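Long-range contacts in putative outer membrane lipoprotein (Salmonella typhimurium LT2, PDB 2RD1), which is of unknown function but is a putative outer membrane lipoprotein, seen here as its small all-beta, probably SH3-like DUF903 part: residues A[3-8]-A[48-53]; A[16-21]-A[33-38]; A[27-32]-A[39-44]. All blocks are in the same frame, centred on the assembly; numbering follows the deposited sequence.

In the fold
The three contacts belong to two three-stranded antiparallel sheets of one small chain. Interaction 1 lies in the sheet of strands 14-18, 4-9 and 47-52; interaction 2, its centre about 10 Å away, joins strand 14-18 of that sheet to the turn after strand 29-33 of the other. Tyr5 O lies 2.7 Å from Thr17 N, a probable hydrogen bond. Interaction 3 pairs two strands of the other sheet, its centre about 14 Å from that of interaction 1 and about 12 Å from that of interaction 2. Met7 bridges the sheets, its CE 4.2 Å from Tyr32 CD1, and a salt bridge from Arg40 NE to Asp34 OD2 (2.7 Å) ties interaction 3 to the turn of interaction 2. No ligand or active site is known here.

Interaction 1: A[3-8]-A[48-53]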
loop_
_atom_site.group_PDB
_atom_site.type_symbol
_atom_site.label_atom_id
_atom_site.label_comp_id
_atom_site.label_asym_id
_atom_site.label_seq_id
_atom_site.Cartn_x
_atom_site.Cartn_y
_atom_site.Cartn_z
ATOM N N THR A 3 -11.068 -3.136 1.323
ATOM C CA THR A 3 -10.570 -3.399 2.705
ATOM C C THR A 3 -9.077 -3.712 2.652
ATOM O O THR A 3 -8.315 -3.340 3.546
ATOM C CB THR A 3 -11.287 -4.604 3.358
ATOM O OG1 THR A 3 -12.618 -4.716 2.840
ATOM C CG2 THR A 3 -11.360 -4.422 4.866
ATOM N N ASN A 4 -8.662 -4.409 1.603
ATOM C CA ASN A 4 -7.257 -4.758 1.438
ATOM C C ASN A 4 -6.705 -4.223 0.135
ATOM O O ASN A 4 -7.369 -4.247 -0.900
ATOM C CB ASN A 4 -7.067 -6.274 1.464
ATOM C CG ASN A 4 -6.963 -6.833 2.872
ATOM O OD1 ASN A 4 -7.205 -8.018 3.094
ATOM N ND2 ASN A 4 -6.587 -5.990 3.822
ATOM N N TYR A 5 -5.482 -3.725 0.202
ATOM C CA TYR A 5 -4.796 -3.210 -0.962
ATOM C C TYR A 5 -3.452 -3.890 -0.936
ATOM O O TYR A 5 -2.956 -4.253 0.136
ATOM C CB TYR A 5 -4.583 -1.701 -0.874
ATOM C CG TYR A 5 -5.712 -0.868 -1.443
ATOM C CD1 TYR A 5 -6.939 -0.785 -0.799
ATOM C CD2 TYR A 5 -5.543 -0.156 -2.624
ATOM C CE1 TYR A 5 -7.979 -0.006 -1.320
ATOM C CE2 TYR A 5 -6.567 0.624 -3.154
ATOM C CZ TYR A 5 -7.784 0.695 -2.496
ATOM O OH TYR A 5 -8.791 1.473 -3.024
ATOM N N VAL A 6 -2.882 -4.094 -2.118
ATOM C CA VAL A 6 -1.576 -4.710 -2.229
ATOM C C VAL A 6 -0.651 -3.672 -2.826
ATOM O O VAL A 6 -0.890 -3.142 -3.915
ATOM C CB VAL A 6 -1.600 -5.952 -3.125
ATOM C CG1 VAL A 6 -0.179 -6.468 -3.331
ATOM C CG2 VAL A 6 -2.471 -7.015 -2.494
HETATM N N MSE A 7 0.404 -3.386 -2.078
HETATM C CA MSE A 7 1.407 -2.412 -2.450
HETATM C C MSE A 7 2.660 -3.114 -2.943
HETATM O O MSE A 7 3.149 -4.042 -2.304
HETATM C CB MSE A 7 1.749 -1.564 -1.226
HETATM C CG MSE A 7 2.858 -0.551 -1.428
HETATM SE SE MSE A 7 3.308 0.327 0.248
HETATM C CE MSE A 7 1.911 1.654 0.271
ATOM N N THR A 8 3.171 -2.674 -4.083
ATOM C CA THR A 8 4.393 -3.235 -4.631
ATOM C C THR A 8 5.445 -2.137 -4.570
ATOM O O THR A 8 5.223 -1.028 -5.055
ATOM C CB THR A 8 4.205 -3.683 -6.079
ATOM O OG1 THR A 8 3.191 -4.694 -6.124
ATOM C CG2 THR A 8 5.505 -4.269 -6.629
ATOM N N ALA A 48 5.707 1.218 -6.273
ATOM C CA ALA A 48 5.545 0.898 -7.687
ATOM C C ALA A 48 4.068 0.848 -8.063
ATOM O O ALA A 48 3.643 1.512 -9.013
ATOM C CB ALA A 48 6.220 -0.433 -8.004
ATOM N N GLN A 49 3.295 0.056 -7.322
ATOM C CA GLN A 49 1.861 -0.049 -7.564
ATOM C C GLN A 49 1.040 -0.186 -6.287
ATOM O O GLN A 49 1.505 -0.697 -5.275
ATOM C CB GLN A 49 1.560 -1.210 -8.522
ATOM C CG GLN A 49 1.603 -0.776 -9.983
ATOM C CD GLN A 49 1.414 -1.914 -10.971
ATOM O OE1 GLN A 49 2.216 -2.853 -11.022
ATOM N NE2 GLN A 49 0.357 -1.831 -11.773
ATOM N N LEU A 50 -0.189 0.303 -6.340
ATOM C CA LEU A 50 -1.097 0.247 -5.202
ATOM C C LEU A 50 -2.404 -0.292 -5.758
ATOM O O LEU A 50 -3.189 0.448 -6.339
ATOM C CB LEU A 50 -1.318 1.644 -4.643
ATOM C CG LEU A 50 -1.461 1.764 -3.136
ATOM C CD1 LEU A 50 -0.087 2.015 -2.535
ATOM C CD2 LEU A 50 -2.393 2.920 -2.801
ATOM N N ILE A 51 -2.650 -1.576 -5.553
ATOM C CA ILE A 51 -3.836 -2.199 -6.119
ATOM C C ILE A 51 -4.843 -2.744 -5.117
ATOM O O ILE A 51 -4.479 -3.477 -4.197
ATOM C CB ILE A 51 -3.394 -3.318 -7.075
ATOM C CG1 ILE A 51 -2.532 -2.696 -8.189
ATOM C CG2 ILE A 51 -4.604 -4.071 -7.632
ATOM C CD1 ILE A 51 -1.852 -3.705 -9.107
ATOM N N LYS A 52 -6.110 -2.376 -5.309
ATOM C CA LYS A 52 -7.178 -2.840 -4.439
ATOM C C LYS A 52 -7.335 -4.337 -4.679
ATOM O O LYS A 52 -7.522 -4.773 -5.812
ATOM C CB LYS A 52 -8.501 -2.124 -4.757
ATOM C CG LYS A 52 -9.572 -2.399 -3.704
ATOM C CD LYS A 52 -10.953 -1.871 -4.077
ATOM C CE LYS A 52 -11.036 -0.348 -4.038
ATOM N NZ LYS A 52 -12.428 0.129 -4.341
ATOM N N ALA A 53 -7.260 -5.125 -3.614
ATOM C CA ALA A 53 -7.372 -6.570 -3.748
ATOM C C ALA A 53 -8.776 -7.033 -4.109
ATOM O O ALA A 53 -9.766 -6.422 -3.709
ATOM C CB ALA A 53 -6.919 -7.255 -2.452
#
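Tyr5 lies across Lys52, its non-hydrogen-bonded partner in the antiparallel pairing of strands 4-8 and 48-52. Its CB sits near Ile51 O. CG is anti to the carbonyl carbon (chi1 -89°) and comes near Lys52 CA. In the ring, CD2 is 3.5 Å from Lys52 N. Lys52 CA lies over one face, 3.7 Å from the ring centroid and 15° off the normal, which makes this a CH-pi contact. Farther out, CE1 meets Lys52 CG, while CE2 and CZ meet Lys52 CB. At the tip, Tyr5 OH approaches Lys52 CE to 3.1 Å.

On the same face of the sheet, selenomethionine Met7 and Leu50 run side by side, and Met7 CE comes to 3.5 Å from Leu50 CD1, a close methyl-methyl approach. Pro21 touches both. The backbones are joined by bonds in both directions between Val6 and Ile51, Val6 N to Ile51 O being 2.7 Å. At the far end a classic beta bulge sets Ala48 and Gln49 against Thr8, whose O takes both N-H groups, from Ala48 N at 2.6 Å and Gln49 N at 3.2 Å.

The first and last strands of the chain pair here, strand 4-9 being the middle of its sheet between 14-18 and 47-52. Backbone amides supply the hydrogen bonds across the strands, while these side chains meet by carbon and CH-pi contacts. The carbons of Lys52, rather than its ammonium group, pack on Tyr5 (NZ is 4.1 Å from OH); the CE hydrogens beside the ammonium would probably be polarised favourably toward the hydroxyl oxygen.

Interaction 2: A[16-21]-A[33-38]; sequences VTQGKP and TDQEGN
The planes of the side-chain amides of Gln18 and Gln35 stand 90° apart. Gln35 OE1 touches the chain of Gln18 at CG (3.2 Å), not at its amide, while the Gln35 CD carbon packs on Val16 CG1 at 4.0 Å. A bend at chi2 (-59°) brings that CD back to the valine methyl. Gln18 OE1 passes beside Gly37 CA at 3.5 Å and close to Thr33 CG2. Asp34 O is also nearby, but two acceptors cannot bond to each other.

One direct hydrogen bond joins the segments, Gln18 N to Thr33 O, at 3.0 Å. Water extends it on both sides: one molecule donates to Val16 O (2.8 Å) and accepts from Gln35 N, another donates to Gln18 O and accepts from Thr33 N.

The loop is held internally. Asp34 OD1 accepts from Glu36 N (2.7 Å), an Asx turn, and the backbone makes a type I turn from Asp34 to Gly37. With Asp34 N bonded to Asn38 O (2.8 Å) and Gly37 at positive phi (67°), this matches the type I plus G1 bulge that closes a 3:5 beta hairpin.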
loop_
_atom_site.group_PDB
_atom_site.type_symbol
_atom_site.label_atom_id
_atom_site.label_comp_id
_atom_site.label_asym_id
_atom_site.label_seq_id
_atom_site.Cartn_x
_atom_site.Cartn_y
_atom_site.Cartn_z
ATOM N N VAL A 16 0.686 -6.241 1.946
ATOM C CA VAL A 16 -0.769 -6.124 2.004
ATOM C C VAL A 16 -1.137 -5.066 3.045
ATOM O O VAL A 16 -0.552 -5.026 4.119
ATOM C CB VAL A 16 -1.421 -7.470 2.412
ATOM C CG1 VAL A 16 -2.923 -7.322 2.496
ATOM C CG2 VAL A 16 -1.033 -8.558 1.422
ATOM N N THR A 17 -2.102 -4.209 2.735
ATOM C CA THR A 17 -2.493 -3.185 3.691
ATOM C C THR A 17 -3.972 -3.278 4.047
ATOM O O THR A 17 -4.750 -3.944 3.368
ATOM C CB THR A 17 -2.225 -1.757 3.142
ATOM O OG1 THR A 17 -3.137 -1.480 2.072
ATOM C CG2 THR A 17 -0.783 -1.624 2.634
ATOM N N GLN A 18 -4.343 -2.609 5.131
ATOM C CA GLN A 18 -5.726 -2.573 5.585
ATOM C C GLN A 18 -6.182 -1.182 5.185
ATOM O O GLN A 18 -5.672 -0.180 5.700
ATOM C CB GLN A 18 -5.800 -2.738 7.107
ATOM C CG GLN A 18 -5.112 -3.990 7.654
ATOM C CD GLN A 18 -5.306 -4.165 9.161
ATOM O OE1 GLN A 18 -5.086 -3.238 9.942
ATOM N NE2 GLN A 18 -5.710 -5.360 9.572
ATOM N N GLY A 19 -7.118 -1.116 4.245
ATOM C CA GLY A 19 -7.591 0.175 3.776
ATOM C C GLY A 19 -6.639 0.739 2.733
ATOM O O GLY A 19 -5.508 0.272 2.612
ATOM N N LYS A 20 -7.090 1.738 1.981
ATOM C CA LYS A 20 -6.266 2.358 0.946
ATOM C C LYS A 20 -5.229 3.312 1.529
ATOM O O LYS A 20 -5.569 4.227 2.273
ATOM C CB LYS A 20 -7.148 3.126 -0.046
ATOM C CG LYS A 20 -6.370 3.877 -1.130
ATOM C CD LYS A 20 -7.298 4.647 -2.081
ATOM C CE LYS A 20 -6.509 5.203 -3.273
ATOM N NZ LYS A 20 -7.368 5.926 -4.258
ATOM N N PRO A 21 -3.947 3.109 1.194
ATOM C CA PRO A 21 -2.881 3.975 1.700
ATOM C C PRO A 21 -3.120 5.422 1.284
ATOM O O PRO A 21 -3.721 5.679 0.242
ATOM C CB PRO A 21 -1.624 3.374 1.073
ATOM C CG PRO A 21 -1.966 1.913 0.998
ATOM C CD PRO A 21 -3.380 1.964 0.458
ATOM N N THR A 33 -1.392 1.075 6.872
ATOM C CA THR A 33 -1.539 0.251 8.067
ATOM C C THR A 33 -1.281 -1.196 7.676
ATOM O O THR A 33 -2.028 -1.755 6.871
ATOM C CB THR A 33 -2.969 0.327 8.633
ATOM O OG1 THR A 33 -3.354 1.693 8.799
ATOM C CG2 THR A 33 -3.042 -0.379 9.973
ATOM N N ASP A 34 -0.241 -1.810 8.232
ATOM C CA ASP A 34 0.053 -3.193 7.883
ATOM C C ASP A 34 -1.000 -4.160 8.418
ATOM O O ASP A 34 -2.006 -3.738 8.991
ATOM C CB ASP A 34 1.446 -3.596 8.383
ATOM C CG ASP A 34 1.613 -3.423 9.885
ATOM O OD1 ASP A 34 0.717 -3.838 10.646
ATOM O OD2 ASP A 34 2.660 -2.886 10.299
ATOM N N GLN A 35 -0.767 -5.457 8.227
ATOM C CA GLN A 35 -1.697 -6.485 8.683
ATOM C C GLN A 35 -1.754 -6.632 10.199
ATOM O O GLN A 35 -2.582 -7.375 10.717
ATOM C CB GLN A 35 -1.345 -7.839 8.062
ATOM C CG GLN A 35 -1.784 -8.012 6.616
ATOM C CD GLN A 35 -3.285 -7.849 6.430
ATOM O OE1 GLN A 35 -3.817 -6.739 6.511
ATOM N NE2 GLN A 35 -3.974 -8.956 6.179
ATOM N N GLU A 36 -0.878 -5.938 10.910
ATOM C CA GLU A 36 -0.893 -6.014 12.363
ATOM C C GLU A 36 -1.453 -4.722 12.933
ATOM O O GLU A 36 -1.168 -4.361 14.072
ATOM C CB GLU A 36 0.515 -6.255 12.925
ATOM C CG GLU A 36 1.135 -7.598 12.547
ATOM C CD GLU A 36 2.274 -7.999 13.481
ATOM O OE1 GLU A 36 3.023 -7.100 13.938
ATOM O OE2 GLU A 36 2.427 -9.213 13.750
ATOM N N GLY A 37 -2.250 -4.024 12.136
ATOM C CA GLY A 37 -2.830 -2.776 12.594
ATOM C C GLY A 37 -1.792 -1.690 12.813
ATOM O O GLY A 37 -2.139 -0.529 13.030
ATOM N N ASN A 38 -0.517 -2.057 12.771
ATOM C CA ASN A 38 0.545 -1.076 12.957
ATOM C C ASN A 38 0.481 -0.084 11.816
ATOM O O ASN A 38 0.161 -0.449 10.685
ATOM C CB ASN A 38 1.921 -1.744 12.953
ATOM C CG ASN A 38 2.107 -2.696 14.104
ATOM O OD1 ASN A 38 1.957 -2.316 15.263
ATOM N ND2 ASN A 38 2.444 -3.942 13.795
HETATM O O HOH W 1 1.190 -5.810 6.108
HETATM O O HOH W 2 -3.328 1.279 4.589
#

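Interaction 3: A[27-32]-A[39-44]; sequences TGMTSY and QREINS
The side chains of Tyr32 and Arg40, a hydrogen-bonded antiparallel pair, cross at a slant, with the phenol ring laid against the start of the arginine chain. Tyr32 CG takes the crowded position between backbone N and carbonyl carbon (chi1 65°). Arg40 CB stands over one face of the ring, 3.8 Å from the centroid and offset toward the rim, in a CH-pi contact. Arg40 CG also packs on Tyr32 CZ, at 3.6 Å. The guanidinium is not stacked: its plane is inclined 49° to the ring, and NE is committed to a salt bridge with Asp34 OD2. Tyr32 CE1 also meets Ile42 CG2 at 4.2 Å; that methyl reaches Thr30 O at 3.4 Å.

Selenomethionine Met29 and Glu41 are related differently, their side chains crossing at about a right angle. Met29 CB lies against Glu41 CG and CD, each 3.5 Å away, and the chain then bends twice (chi2 -61°, then chi3) to bring CE beside Glu41 OE1. The charged residue thus offers both its carbons and a carboxylate oxygen to an apolar chain.

Toward the 28 and 44 ends of the strands, Thr30 OG1 and Ser44 OG share a hydrogen bond, although the placement of Ser44 OG is less sure. Ser44 N donates to Gly28 O at 2.8 Å. Reciprocal backbone bonds link Thr30 with Ile42 and Tyr32 with Arg40, the latter including Arg40 N to Tyr32 O at 2.7 Å.

Strands 29-33 and 39-43 form a beta hairpin. Strand 29-33 is the middle one of its sheet, with 39-43 on one flank and 22-24 on the other, where Ser31 bonds to Gln22 through the backbone. Thr30 and Tyr32 both rest on Pro21, and Tyr32 also touches Ile15 and Thr17 of strand 14-18 in the other sheet.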
loop_
_atom_site.group_PDB
_atom_site.type_symbol
_atom_site.label_atom_id
_atom_site.label_comp_id
_atom_site.label_asym_id
_atom_site.label_seq_id
_atom_site.Cartn_x
_atom_site.Cartn_y
_atom_site.Cartn_z
ATOM N N THR A 27 4.774 15.845 1.788
ATOM C CA THR A 27 5.810 15.191 2.577
ATOM C C THR A 27 6.464 14.085 1.761
ATOM O O THR A 27 7.473 13.508 2.173
ATOM C CB THR A 27 5.235 14.571 3.871
ATOM O OG1 THR A 27 4.352 13.494 3.535
ATOM C CG2 THR A 27 4.466 15.614 4.666
ATOM N N GLY A 28 5.882 13.802 0.598
ATOM C CA GLY A 28 6.410 12.757 -0.258
ATOM C C GLY A 28 6.329 11.421 0.449
ATOM O O GLY A 28 7.069 10.487 0.139
HETATM N N MSE A 29 5.416 11.335 1.410
HETATM C CA MSE A 29 5.222 10.119 2.184
HETATM C C MSE A 29 3.857 9.503 1.934
HETATM O O MSE A 29 2.884 10.202 1.656
HETATM C CB MSE A 29 5.355 10.417 3.681
HETATM C CG MSE A 29 6.714 10.938 4.102
HETATM SE SE MSE A 29 8.121 9.672 3.741
HETATM C CE MSE A 29 7.987 8.590 5.339
ATOM N N THR A 30 3.800 8.181 2.025
ATOM C CA THR A 30 2.552 7.459 1.859
ATOM C C THR A 30 2.401 6.643 3.127
ATOM O O THR A 30 3.210 5.763 3.409
ATOM C CB THR A 30 2.581 6.500 0.645
ATOM O OG1 THR A 30 2.795 7.246 -0.558
ATOM C CG2 THR A 30 1.261 5.753 0.528
ATOM N N SER A 31 1.377 6.947 3.907
ATOM C CA SER A 31 1.163 6.216 5.139
ATOM C C SER A 31 0.175 5.086 4.902
ATOM O O SER A 31 -0.777 5.235 4.132
ATOM C CB SER A 31 0.620 7.153 6.209
ATOM O OG SER A 31 -0.677 7.602 5.855
ATOM N N TYR A 32 0.417 3.954 5.557
ATOM C CA TYR A 32 -0.460 2.794 5.447
ATOM C C TYR A 32 -0.489 2.046 6.771
ATOM O O TYR A 32 0.296 2.339 7.670
ATOM C CB TYR A 32 0.021 1.835 4.355
ATOM C CG TYR A 32 1.359 1.189 4.637
ATOM C CD1 TYR A 32 2.551 1.877 4.420
ATOM C CD2 TYR A 32 1.433 -0.109 5.124
ATOM C CE1 TYR A 32 3.793 1.278 4.680
ATOM C CE2 TYR A 32 2.660 -0.715 5.389
ATOM C CZ TYR A 32 3.835 -0.018 5.162
ATOM O OH TYR A 32 5.046 -0.627 5.394
ATOM N N GLN A 39 0.791 1.170 12.106
ATOM C CA GLN A 39 0.758 2.191 11.077
ATOM C C GLN A 39 2.173 2.547 10.647
ATOM O O GLN A 39 3.054 2.765 11.483
ATOM C CB GLN A 39 0.002 3.411 11.603
ATOM C CG GLN A 39 -1.307 3.013 12.285
ATOM C CD GLN A 39 -2.344 4.122 12.300
ATOM O OE1 GLN A 39 -2.059 5.245 12.721
ATOM N NE2 GLN A 39 -3.560 3.808 11.848
ATOM N N ARG A 40 2.389 2.583 9.335
ATOM C CA ARG A 40 3.703 2.893 8.790
ATOM C C ARG A 40 3.608 4.032 7.788
ATOM O O ARG A 40 2.535 4.574 7.532
ATOM C CB ARG A 40 4.287 1.677 8.070
ATOM C CG ARG A 40 4.057 0.335 8.739
ATOM C CD ARG A 40 4.994 0.091 9.900
ATOM N NE ARG A 40 4.888 -1.287 10.367
ATOM C CZ ARG A 40 5.528 -1.775 11.424
ATOM N NH1 ARG A 40 6.331 -0.996 12.141
ATOM N NH2 ARG A 40 5.364 -3.048 11.766
ATOM N N GLU A 41 4.755 4.386 7.224
ATOM C CA GLU A 41 4.833 5.433 6.222
ATOM C C GLU A 41 6.009 5.055 5.335
ATOM O O GLU A 41 6.975 4.456 5.807
ATOM C CB GLU A 41 5.060 6.802 6.879
ATOM C CG GLU A 41 4.509 7.983 6.075
ATOM C CD GLU A 41 4.542 9.301 6.847
ATOM O OE1 GLU A 41 5.650 9.743 7.219
ATOM O OE2 GLU A 41 3.462 9.897 7.082
ATOM N N ILE A 42 5.917 5.377 4.049
ATOM C CA ILE A 42 6.981 5.058 3.105
ATOM C C ILE A 42 7.080 6.146 2.055
ATOM O O ILE A 42 6.089 6.785 1.717
ATOM C CB ILE A 42 6.717 3.703 2.396
ATOM C CG1 ILE A 42 7.826 3.412 1.385
ATOM C CG2 ILE A 42 5.369 3.733 1.678
ATOM C CD1 ILE A 42 7.668 2.078 0.678
ATOM N N ASN A 43 8.285 6.369 1.551
ATOM C CA ASN A 43 8.484 7.377 0.522
ATOM C C ASN A 43 7.646 7.020 -0.707
ATOM O O ASN A 43 7.735 5.911 -1.240
ATOM C CB ASN A 43 9.967 7.471 0.158
ATOM C CG ASN A 43 10.209 8.279 -1.100
ATOM O OD1 ASN A 43 9.569 9.305 -1.328
ATOM N ND2 ASN A 43 11.144 7.819 -1.924
ATOM N N SER A 44 6.821 7.967 -1.138
ATOM C CA SER A 44 5.942 7.769 -2.282
ATOM C C SER A 44 6.672 7.338 -3.547
ATOM O O SER A 44 6.058 6.776 -4.452
ATOM C CB SER A 44 5.152 9.049 -2.560
ATOM O OG SER A 44 4.421 9.444 -1.412
#